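PDB 3F0Y: fiber protein from Human adenovirus 14, which forms the trimeric knob at the tip of the viral fiber, the part that probably attaches the virus to receptors on the host cell. Local coordinates for residues F65-F76 with D183-L194; L80-L88 with I112-P120. All coordinates share one frame; numbering follows the deposited sequence.

Contact 1: F65-F76 with D183-L194; sequences FNMLTTYRNINF and DAPEGQTSATTL
Leu194 turns its side chain into the 65-76 segment, where its carbons are spread over Thr69, Asn66 and Phe65 and the Thr69 methyl is shared by CB, CG and CD1. Its CB also lies beside Asn66 OD1. With CG anti to the backbone N (chi1 175°), the branch point comes up to Phe65 CE2 and the two methyls part. CD1 presses on the methyl of Thr69, a tight contact of 3.5 Å between Leu194 CD1 and Thr69 CG2. CD2 sits over one face of the Phe65 ring, 4.0 Å from its centroid in a CH-pi contact, and also reaches Leu68 CB and Phe76 CE1. Leu194 CD2 is closest to Phe65 O, at 3.4 Å. The backbone of Leu194 is held as well: its N donates to Asn66 OD1 at 3.0 Å in a fairly straight bond (161°), arriving from above the amide plane.

Thr69 serves both ends of the loop. Glu186 N donates to Thr69 O at 2.9 Å, while the hydroxyl OG1 gives its proton to Asn66 O and accepts one from a water that takes the N-H of Thr192. Ala191 CB packs between Thr69 OG1, Thr70 CG2 and Met67 SD, and Ala184 CB rests 3.2 Å from Thr70 O. Further out, the carboxylate of Glu186 is bound by Ser190 OG, Tyr144 OH and Ser147 N.

An irregular loop is thus fastened to helix 63-66 and the 3-10 segment 67-70, with Leu194 supplying the main apolar contact; three of its N-H groups are met by one backbone carbonyl, one side-chain amide oxygen and one water, without a continuous ladder.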
loop_
_atom_site.group_PDB
_atom_site.type_symbol
_atom_site.label_atom_id
_atom_site.label_comp_id
_atom_site.label_asym_id
_atom_site.label_seq_id
_atom_site.Cartn_x
_atom_site.Cartn_y
_atom_site.Cartn_z
ATOM N N PHE A 65 -28.670 -3.224 -0.927
ATOM C CA PHE A 65 -27.228 -3.119 -0.712
ATOM C C PHE A 65 -26.828 -1.697 -0.332
ATOM O O PHE A 65 -26.059 -1.494 0.608
ATOM C CB PHE A 65 -26.446 -3.566 -1.947
ATOM C CG PHE A 65 -24.960 -3.577 -1.740
ATOM C CD1 PHE A 65 -24.361 -4.583 -0.997
ATOM C CD2 PHE A 65 -24.165 -2.570 -2.263
ATOM C CE1 PHE A 65 -22.989 -4.595 -0.790
ATOM C CE2 PHE A 65 -22.789 -2.572 -2.062
ATOM C CZ PHE A 65 -22.201 -3.589 -1.326
ATOM N N ASN A 66 -27.348 -0.718 -1.067
ATOM C CA ASN A 66 -27.073 0.687 -0.784
ATOM C C ASN A 66 -27.563 1.120 0.594
ATOM O O ASN A 66 -26.934 1.951 1.246
ATOM C CB ASN A 66 -27.686 1.587 -1.863
ATOM C CG ASN A 66 -26.924 1.527 -3.173
ATOM O OD1 ASN A 66 -25.729 1.236 -3.193
ATOM N ND2 ASN A 66 -27.608 1.812 -4.272
ATOM N N MET A 67 -28.675 0.538 1.038
ATOM C CA MET A 67 -29.237 0.859 2.349
ATOM C C MET A 67 -28.480 0.217 3.515
ATOM O O MET A 67 -28.777 0.515 4.671
ATOM C CB MET A 67 -30.718 0.469 2.405
ATOM C CG MET A 67 -31.626 1.398 1.607
ATOM S SD MET A 67 -31.643 3.092 2.226
ATOM C CE MET A 67 -32.462 2.865 3.804
ATOM N N LEU A 68 -27.506 -0.648 3.226
ATOM C CA LEU A 68 -26.650 -1.211 4.276
ATOM C C LEU A 68 -25.901 -0.112 5.033
ATOM O O LEU A 68 -25.558 -0.283 6.202
ATOM C CB LEU A 68 -25.651 -2.223 3.703
ATOM C CG LEU A 68 -26.220 -3.504 3.085
ATOM C CD1 LEU A 68 -25.086 -4.388 2.590
ATOM C CD2 LEU A 68 -27.103 -4.266 4.067
ATOM N N THR A 69 -25.670 1.019 4.369
ATOM C CA THR A 69 -25.032 2.178 4.994
ATOM C C THR A 69 -25.833 2.783 6.157
ATOM O O THR A 69 -25.300 3.587 6.920
ATOM C CB THR A 69 -24.750 3.288 3.954
ATOM O OG1 THR A 69 -25.963 3.633 3.271
ATOM C CG2 THR A 69 -23.715 2.817 2.940
ATOM N N THR A 70 -27.103 2.403 6.294
ATOM C CA THR A 70 -27.938 2.888 7.396
ATOM C C THR A 70 -27.850 2.019 8.658
ATOM O O THR A 70 -28.445 2.358 9.682
ATOM C CB THR A 70 -29.420 2.994 6.973
ATOM O OG1 THR A 70 -29.938 1.690 6.691
ATOM C CG2 THR A 70 -29.565 3.880 5.741
ATOM N N TYR A 71 -27.107 0.916 8.589
ATOM C CA TYR A 71 -27.008 -0.034 9.700
ATOM C C TYR A 71 -25.672 0.094 10.440
ATOM O O TYR A 71 -24.656 0.416 9.831
ATOM C CB TYR A 71 -27.207 -1.459 9.179
ATOM C CG TYR A 71 -28.584 -1.691 8.594
ATOM C CD1 TYR A 71 -28.861 -1.354 7.276
ATOM C CD2 TYR A 71 -29.610 -2.238 9.361
ATOM C CE1 TYR A 71 -30.121 -1.554 6.730
ATOM C CE2 TYR A 71 -30.877 -2.446 8.823
ATOM C CZ TYR A 71 -31.126 -2.101 7.507
ATOM O OH TYR A 71 -32.375 -2.301 6.964
ATOM N N ARG A 72 -25.696 -0.153 11.753
ATOM C CA ARG A 72 -24.510 -0.022 12.605
ATOM C C ARG A 72 -23.587 -1.237 12.533
ATOM O O ARG A 72 -22.381 -1.118 12.743
ATOM C CB ARG A 72 -24.925 0.203 14.063
ATOM C CG ARG A 72 -25.383 1.621 14.367
ATOM C CD ARG A 72 -26.158 1.716 15.679
ATOM N NE ARG A 72 -25.403 1.227 16.835
ATOM C CZ ARG A 72 -25.767 1.398 18.106
ATOM N NH1 ARG A 72 -26.884 2.049 18.417
ATOM N NH2 ARG A 72 -25.005 0.911 19.079
ATOM N N ASN A 73 -24.162 -2.402 12.254
ATOM C CA ASN A 73 -23.417 -3.657 12.200
ATOM C C ASN A 73 -23.656 -4.328 10.856
ATOM O O ASN A 73 -24.746 -4.841 10.593
ATOM C CB ASN A 73 -23.835 -4.593 13.340
ATOM C CG ASN A 73 -23.833 -3.905 14.690
ATOM O OD1 ASN A 73 -24.888 -3.583 15.241
ATOM N ND2 ASN A 73 -22.646 -3.661 15.223
ATOM N N ILE A 74 -22.636 -4.305 10.005
ATOM C CA ILE A 74 -22.734 -4.867 8.664
ATOM C C ILE A 74 -21.482 -5.659 8.338
ATOM O O ILE A 74 -20.379 -5.292 8.746
ATOM C CB ILE A 74 -22.897 -3.753 7.604
ATOM C CG1 ILE A 74 -24.279 -3.104 7.701
ATOM C CG2 ILE A 74 -22.687 -4.301 6.193
ATOM C CD1 ILE A 74 -25.419 -4.015 7.291
ATOM N N ASN A 75 -21.670 -6.760 7.620
ATOM C CA ASN A 75 -20.572 -7.427 6.942
ATOM C C ASN A 75 -21.057 -8.016 5.623
ATOM O O ASN A 75 -22.192 -8.497 5.522
ATOM C CB ASN A 75 -19.935 -8.506 7.826
ATOM C CG ASN A 75 -20.847 -9.690 8.056
ATOM O OD1 ASN A 75 -20.652 -10.757 7.474
ATOM N ND2 ASN A 75 -21.856 -9.509 8.901
ATOM N N PHE A 76 -20.209 -7.942 4.605
ATOM C CA PHE A 76 -20.486 -8.590 3.333
ATOM C C PHE A 76 -19.179 -9.020 2.684
ATOM O O PHE A 76 -18.160 -8.334 2.804
ATOM C CB PHE A 76 -21.308 -7.685 2.407
ATOM C CG PHE A 76 -20.710 -6.323 2.178
ATOM C CD1 PHE A 76 -21.074 -5.247 2.974
ATOM C CD2 PHE A 76 -19.806 -6.110 1.146
ATOM C CE1 PHE A 76 -20.535 -3.986 2.759
ATOM C CE2 PHE A 76 -19.262 -4.852 0.925
ATOM C CZ PHE A 76 -19.629 -3.789 1.731
ATOM N N ASP A 183 -22.754 4.539 15.651
ATOM C CA ASP A 183 -23.581 5.296 14.715
ATOM C C ASP A 183 -23.363 4.766 13.300
ATOM O O ASP A 183 -22.225 4.505 12.903
ATOM C CB ASP A 183 -23.216 6.783 14.763
ATOM C CG ASP A 183 -23.543 7.427 16.102
ATOM O OD1 ASP A 183 -24.698 7.297 16.565
ATOM O OD2 ASP A 183 -22.647 8.075 16.684
ATOM N N ALA A 184 -24.449 4.607 12.547
ATOM C CA ALA A 184 -24.362 4.149 11.161
ATOM C C ALA A 184 -23.796 5.253 10.261
ATOM O O ALA A 184 -23.911 6.435 10.589
ATOM C CB ALA A 184 -25.730 3.715 10.659
ATOM N N PRO A 185 -23.164 4.870 9.135
ATOM C CA PRO A 185 -22.704 5.832 8.125
ATOM C C PRO A 185 -23.775 6.841 7.698
ATOM O O PRO A 185 -23.476 8.028 7.540
ATOM C CB PRO A 185 -22.331 4.945 6.933
ATOM C CG PRO A 185 -22.078 3.605 7.487
ATOM C CD PRO A 185 -22.811 3.482 8.786
ATOM N N GLU A 186 -25.006 6.366 7.512
ATOM C CA GLU A 186 -26.097 7.195 6.999
ATOM C C GLU A 186 -27.405 6.946 7.739
ATOM O O GLU A 186 -27.543 5.971 8.480
ATOM C CB GLU A 186 -26.329 6.902 5.511
ATOM C CG GLU A 186 -25.137 7.166 4.598
ATOM C CD GLU A 186 -24.848 8.641 4.383
ATOM O OE1 GLU A 186 -25.596 9.501 4.897
ATOM O OE2 GLU A 186 -23.863 8.945 3.681
ATOM N N GLY A 187 -28.360 7.848 7.529
ATOM C CA GLY A 187 -29.745 7.631 7.931
ATOM C C GLY A 187 -30.539 7.162 6.727
ATOM O O GLY A 187 -30.052 7.224 5.592
ATOM N N GLN A 188 -31.761 6.695 6.968
ATOM C CA GLN A 188 -32.634 6.224 5.892
ATOM C C GLN A 188 -32.820 7.276 4.798
ATOM O O GLN A 188 -32.872 6.942 3.612
ATOM C CB GLN A 188 -34.000 5.814 6.450
ATOM C CG GLN A 188 -33.986 4.496 7.206
ATOM C CD GLN A 188 -35.316 4.180 7.866
ATOM O OE1 GLN A 188 -35.852 3.083 7.710
ATOM N NE2 GLN A 188 -35.856 5.142 8.605
ATOM N N THR A 189 -32.909 8.542 5.202
ATOM C CA THR A 189 -33.161 9.641 4.273
ATOM C C THR A 189 -31.888 10.200 3.624
ATOM O O THR A 189 -31.973 10.893 2.608
ATOM C CB THR A 189 -33.917 10.794 4.975
ATOM O OG1 THR A 189 -33.147 11.275 6.083
ATOM C CG2 THR A 189 -35.274 10.319 5.476
ATOM N N SER A 190 -30.722 9.901 4.199
ATOM C CA SER A 190 -29.442 10.417 3.690
ATOM C C SER A 190 -28.657 9.401 2.848
ATOM O O SER A 190 -27.754 9.784 2.104
ATOM C CB SER A 190 -28.567 10.916 4.848
ATOM O OG SER A 190 -28.184 9.858 5.709
ATOM N N ALA A 191 -28.991 8.117 2.966
ATOM C CA ALA A 191 -28.320 7.077 2.185
ATOM C C ALA A 191 -28.560 7.282 0.688
ATOM O O ALA A 191 -29.656 7.665 0.276
ATOM C CB ALA A 191 -28.798 5.694 2.610
ATOM N N THR A 192 -27.525 7.042 -0.111
ATOM C CA THR A 192 -27.626 7.117 -1.565
ATOM C C THR A 192 -27.011 5.867 -2.191
ATOM O O THR A 192 -27.728 4.925 -2.529
ATOM C CB THR A 192 -26.944 8.386 -2.121
ATOM O OG1 THR A 192 -25.588 8.449 -1.660
ATOM C CG2 THR A 192 -27.687 9.631 -1.671
ATOM N N THR A 193 -25.688 5.854 -2.323
ATOM C CA THR A 193 -24.978 4.722 -2.906
ATOM C C THR A 193 -23.856 4.281 -1.979
ATOM O O THR A 193 -23.044 5.101 -1.550
ATOM C CB THR A 193 -24.371 5.082 -4.277
ATOM O OG1 THR A 193 -25.395 5.604 -5.129
ATOM C CG2 THR A 193 -23.745 3.854 -4.935
ATOM N N LEU A 194 -23.822 2.985 -1.675
ATOM C CA LEU A 194 -22.735 2.407 -0.897
ATOM C C LEU A 194 -21.509 2.265 -1.790
ATOM O O LEU A 194 -21.459 1.390 -2.657
ATOM C CB LEU A 194 -23.142 1.045 -0.323
ATOM C CG LEU A 194 -22.078 0.239 0.430
ATOM C CD1 LEU A 194 -21.191 1.129 1.290
ATOM C CD2 LEU A 194 -22.740 -0.843 1.279
HETATM O O HOH W 1 -25.398 5.593 1.188
#

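Contact 2: L80-L88 with I112-P120; sequences LFFDSAGNL and ITNAKSFMP
Met119 lays its thioether over one face of the Phe82 ring, the central Met-aromatic contact between these segments. Its sulfur lies nearer the root of the ring, with Met119 SD 3.5 Å from Phe82 CG, and the terminal methyl follows over the same face, Met119 CE standing 3.9 Å from the ring centroid and 15° off the normal. The bend at chi2 (-65°) and again at chi3 folds the chain back so that both atoms meet the ring, and CG passes 3.8 Å from Gly86 CA. The opposite face of Phe82 takes Leu88 CD1, so the ring lies between the Leu88 methyl and the Met119 thioether.

Beside this pair the backbones come close. Ala115 CB touches Ala85 O at 3.4 Å, and Gly86, at positive phi, lies against the Ala115-Lys116 peptide where a CB would collide. The aliphatic part of Lys116 runs past the turn, its CD 3.2 Å from Ser84 O, before the ammonium leaves to bond Asp207 O near the chain terminus. Ile112 CD1 meets Asn87 OD1 at the edge of the contact.

What sets the turn is a second shell within 80-88: Gly86 N bonds Asp83 O, and Asp83 N bonds Asn87 O. Asp83 OD1 receives Asn87 N at 2.9 Å and, weakly, Ala85 N. Phe118 N and Met119 N bond back to Ala115 O and Lys116 O, shaping the 3-10 turn that presents Met119. The arrangement is a type I beta turn with a G1 bulge, ending strand 73-82 and packed on a 3-10 turn in the antiparallel beta-sandwich of the adenovirus fiber knob.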
loop_
_atom_site.group_PDB
_atom_site.type_symbol
_atom_site.label_atom_id
_atom_site.label_comp_id
_atom_site.label_asym_id
_atom_site.label_seq_id
_atom_site.Cartn_x
_atom_site.Cartn_y
_atom_site.Cartn_z
ATOM N N LEU A 80 -14.337 -15.012 -4.392
ATOM C CA LEU A 80 -13.872 -15.222 -5.758
ATOM C C LEU A 80 -13.183 -16.576 -5.846
ATOM O O LEU A 80 -12.146 -16.793 -5.221
ATOM C CB LEU A 80 -12.913 -14.107 -6.180
ATOM C CG LEU A 80 -13.387 -12.672 -5.927
ATOM C CD1 LEU A 80 -12.329 -11.687 -6.388
ATOM C CD2 LEU A 80 -14.720 -12.393 -6.613
ATOM N N PHE A 81 -13.777 -17.484 -6.615
ATOM C CA PHE A 81 -13.245 -18.826 -6.803
ATOM C C PHE A 81 -12.731 -18.978 -8.226
ATOM O O PHE A 81 -13.378 -18.537 -9.177
ATOM C CB PHE A 81 -14.324 -19.868 -6.511
ATOM C CG PHE A 81 -14.874 -19.787 -5.114
ATOM C CD1 PHE A 81 -16.125 -19.236 -4.873
ATOM C CD2 PHE A 81 -14.128 -20.238 -4.038
ATOM C CE1 PHE A 81 -16.626 -19.151 -3.582
ATOM C CE2 PHE A 81 -14.621 -20.159 -2.747
ATOM C CZ PHE A 81 -15.874 -19.614 -2.516
ATOM N N PHE A 82 -11.563 -19.602 -8.357
ATOM C CA PHE A 82 -10.910 -19.775 -9.649
ATOM C C PHE A 82 -10.527 -21.238 -9.851
ATOM O O PHE A 82 -10.160 -21.929 -8.899
ATOM C CB PHE A 82 -9.658 -18.901 -9.735
ATOM C CG PHE A 82 -9.907 -17.446 -9.449
ATOM C CD1 PHE A 82 -9.919 -16.972 -8.144
ATOM C CD2 PHE A 82 -10.113 -16.545 -10.487
ATOM C CE1 PHE A 82 -10.146 -15.626 -7.876
ATOM C CE2 PHE A 82 -10.339 -15.196 -10.226
ATOM C CZ PHE A 82 -10.356 -14.738 -8.920
ATOM N N ASP A 83 -10.611 -21.701 -11.096
ATOM C CA ASP A 83 -10.227 -23.074 -11.430
ATOM C C ASP A 83 -8.707 -23.198 -11.565
ATOM O O ASP A 83 -7.983 -22.211 -11.413
ATOM C CB ASP A 83 -10.952 -23.557 -12.701
ATOM C CG ASP A 83 -10.625 -22.726 -13.934
ATOM O OD1 ASP A 83 -9.539 -22.111 -13.997
ATOM O OD2 ASP A 83 -11.466 -22.703 -14.856
ATOM N N SER A 84 -8.234 -24.410 -11.858
ATOM C CA SER A 84 -6.799 -24.697 -11.954
ATOM C C SER A 84 -6.055 -23.878 -13.018
ATOM O O SER A 84 -4.831 -23.766 -12.962
ATOM C CB SER A 84 -6.576 -26.192 -12.210
ATOM O OG SER A 84 -7.170 -26.593 -13.433
ATOM N N ALA A 85 -6.790 -23.321 -13.980
ATOM C CA ALA A 85 -6.214 -22.445 -15.004
ATOM C C ALA A 85 -6.245 -20.961 -14.612
ATOM O O ALA A 85 -5.814 -20.107 -15.390
ATOM C CB ALA A 85 -6.937 -22.650 -16.331
ATOM N N GLY A 86 -6.754 -20.654 -13.418
ATOM C CA GLY A 86 -6.846 -19.273 -12.943
ATOM C C GLY A 86 -8.062 -18.512 -13.448
ATOM O O GLY A 86 -8.140 -17.291 -13.301
ATOM N N ASN A 87 -9.020 -19.231 -14.033
ATOM C CA ASN A 87 -10.233 -18.618 -14.561
ATOM C C ASN A 87 -11.346 -18.603 -13.520
ATOM O O ASN A 87 -11.572 -19.598 -12.825
ATOM C CB ASN A 87 -10.699 -19.354 -15.820
ATOM C CG ASN A 87 -9.761 -19.152 -16.993
ATOM O OD1 ASN A 87 -9.323 -18.034 -17.266
ATOM N ND2 ASN A 87 -9.452 -20.234 -17.700
ATOM N N LEU A 88 -12.041 -17.472 -13.430
ATOM C CA LEU A 88 -13.103 -17.275 -12.448
ATOM C C LEU A 88 -14.255 -18.255 -12.661
ATOM O O LEU A 88 -14.729 -18.430 -13.784
ATOM C CB LEU A 88 -13.630 -15.838 -12.531
ATOM C CG LEU A 88 -14.729 -15.424 -11.548
ATOM C CD1 LEU A 88 -14.208 -15.439 -10.121
ATOM C CD2 LEU A 88 -15.271 -14.051 -11.911
ATOM N N ILE A 112 -6.940 -15.078 -22.116
ATOM C CA ILE A 112 -6.151 -14.527 -21.017
ATOM C C ILE A 112 -4.770 -15.177 -20.986
ATOM O O ILE A 112 -4.651 -16.398 -20.869
ATOM C CB ILE A 112 -6.860 -14.731 -19.662
ATOM C CG1 ILE A 112 -8.187 -13.967 -19.643
ATOM C CG2 ILE A 112 -5.971 -14.268 -18.510
ATOM C CD1 ILE A 112 -9.092 -14.341 -18.494
ATOM N N THR A 113 -3.735 -14.352 -21.113
ATOM C CA THR A 113 -2.352 -14.801 -21.016
ATOM C C THR A 113 -1.944 -15.000 -19.558
ATOM O O THR A 113 -2.059 -14.079 -18.746
ATOM C CB THR A 113 -1.389 -13.776 -21.648
ATOM O OG1 THR A 113 -1.801 -13.488 -22.989
ATOM C CG2 THR A 113 0.035 -14.310 -21.657
ATOM N N ASN A 114 -1.468 -16.203 -19.241
ATOM C CA ASN A 114 -0.914 -16.514 -17.923
ATOM C C ASN A 114 -1.853 -16.126 -16.774
ATOM O O ASN A 114 -1.454 -15.437 -15.834
ATOM C CB ASN A 114 0.453 -15.833 -17.760
ATOM C CG ASN A 114 1.491 -16.357 -18.737
ATOM O OD1 ASN A 114 1.470 -17.527 -19.123
ATOM N ND2 ASN A 114 2.417 -15.489 -19.134
ATOM N N ALA A 115 -3.100 -16.577 -16.866
ATOM C CA ALA A 115 -4.114 -16.283 -15.851
ATOM C C ALA A 115 -3.731 -16.862 -14.491
ATOM O O ALA A 115 -3.978 -16.243 -13.455
ATOM C CB ALA A 115 -5.468 -16.824 -16.285
ATOM N N LYS A 116 -3.116 -18.042 -14.509
ATOM C CA LYS A 116 -2.740 -18.744 -13.283
ATOM C C LYS A 116 -1.752 -17.951 -12.423
ATOM O O LYS A 116 -1.778 -18.051 -11.197
ATOM C CB LYS A 116 -2.153 -20.118 -13.621
ATOM C CG LYS A 116 -2.185 -21.096 -12.465
ATOM C CD LYS A 116 -1.902 -22.522 -12.921
ATOM C CE LYS A 116 -0.423 -22.823 -12.936
ATOM N NZ LYS A 116 0.110 -23.029 -11.561
ATOM N N SER A 117 -0.896 -17.156 -13.060
ATOM C CA SER A 117 0.100 -16.367 -12.333
ATOM C C SER A 117 -0.452 -15.070 -11.725
ATOM O O SER A 117 0.302 -14.298 -11.141
ATOM C CB SER A 117 1.304 -16.066 -13.227
ATOM O OG SER A 117 0.898 -15.552 -14.477
ATOM N N PHE A 118 -1.753 -14.827 -11.866
ATOM C CA PHE A 118 -2.434 -13.783 -11.096
ATOM C C PHE A 118 -2.959 -14.331 -9.767
ATOM O O PHE A 118 -3.367 -13.563 -8.899
ATOM C CB PHE A 118 -3.607 -13.193 -11.884
ATOM C CG PHE A 118 -3.192 -12.296 -13.011
ATOM C CD1 PHE A 118 -3.053 -12.794 -14.301
ATOM C CD2 PHE A 118 -2.954 -10.949 -12.786
ATOM C CE1 PHE A 118 -2.675 -11.958 -15.346
ATOM C CE2 PHE A 118 -2.577 -10.112 -13.822
ATOM C CZ PHE A 118 -2.437 -10.614 -15.104
ATOM N N MET A 119 -2.949 -15.653 -9.616
ATOM C CA MET A 119 -3.578 -16.308 -8.473
ATOM C C MET A 119 -2.726 -16.233 -7.214
ATOM O O MET A 119 -1.503 -16.134 -7.297
ATOM C CB MET A 119 -3.843 -17.780 -8.790
ATOM C CG MET A 119 -4.800 -18.011 -9.945
ATOM S SD MET A 119 -6.450 -17.401 -9.573
ATOM C CE MET A 119 -6.399 -15.777 -10.319
ATOM N N PRO A 120 -3.374 -16.300 -6.037
ATOM C CA PRO A 120 -2.623 -16.399 -4.788
ATOM C C PRO A 120 -1.903 -17.739 -4.691
ATOM O O PRO A 120 -2.515 -18.789 -4.897
ATOM C CB PRO A 120 -3.707 -16.281 -3.711
ATOM C CG PRO A 120 -4.954 -16.721 -4.374
ATOM C CD PRO A 120 -4.830 -16.290 -5.803
#

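Overall arrangement
Strand 73-82 ties the contacts together: contact 1 gathers around its beginning and contact 2 around its end, about 33 Å apart between centres and on opposite sides of the chain's centre. Contact 2 is nested within the loop that contact 1 closes. Both are partly buried, with a hydrophobic heart and more exposed margins, but contact 1 buries more than twice the surface. Its polar links cross between segments, by direct bonds and a water, whereas contact 2 joins its segments by apolar and sulfur-aromatic packing, its hydrogen bonds lying within the segments or running to other parts of the chain. Contact 1 also meets Lys134 of a neighbouring subunit through Thr192; contact 2 touches no other chain.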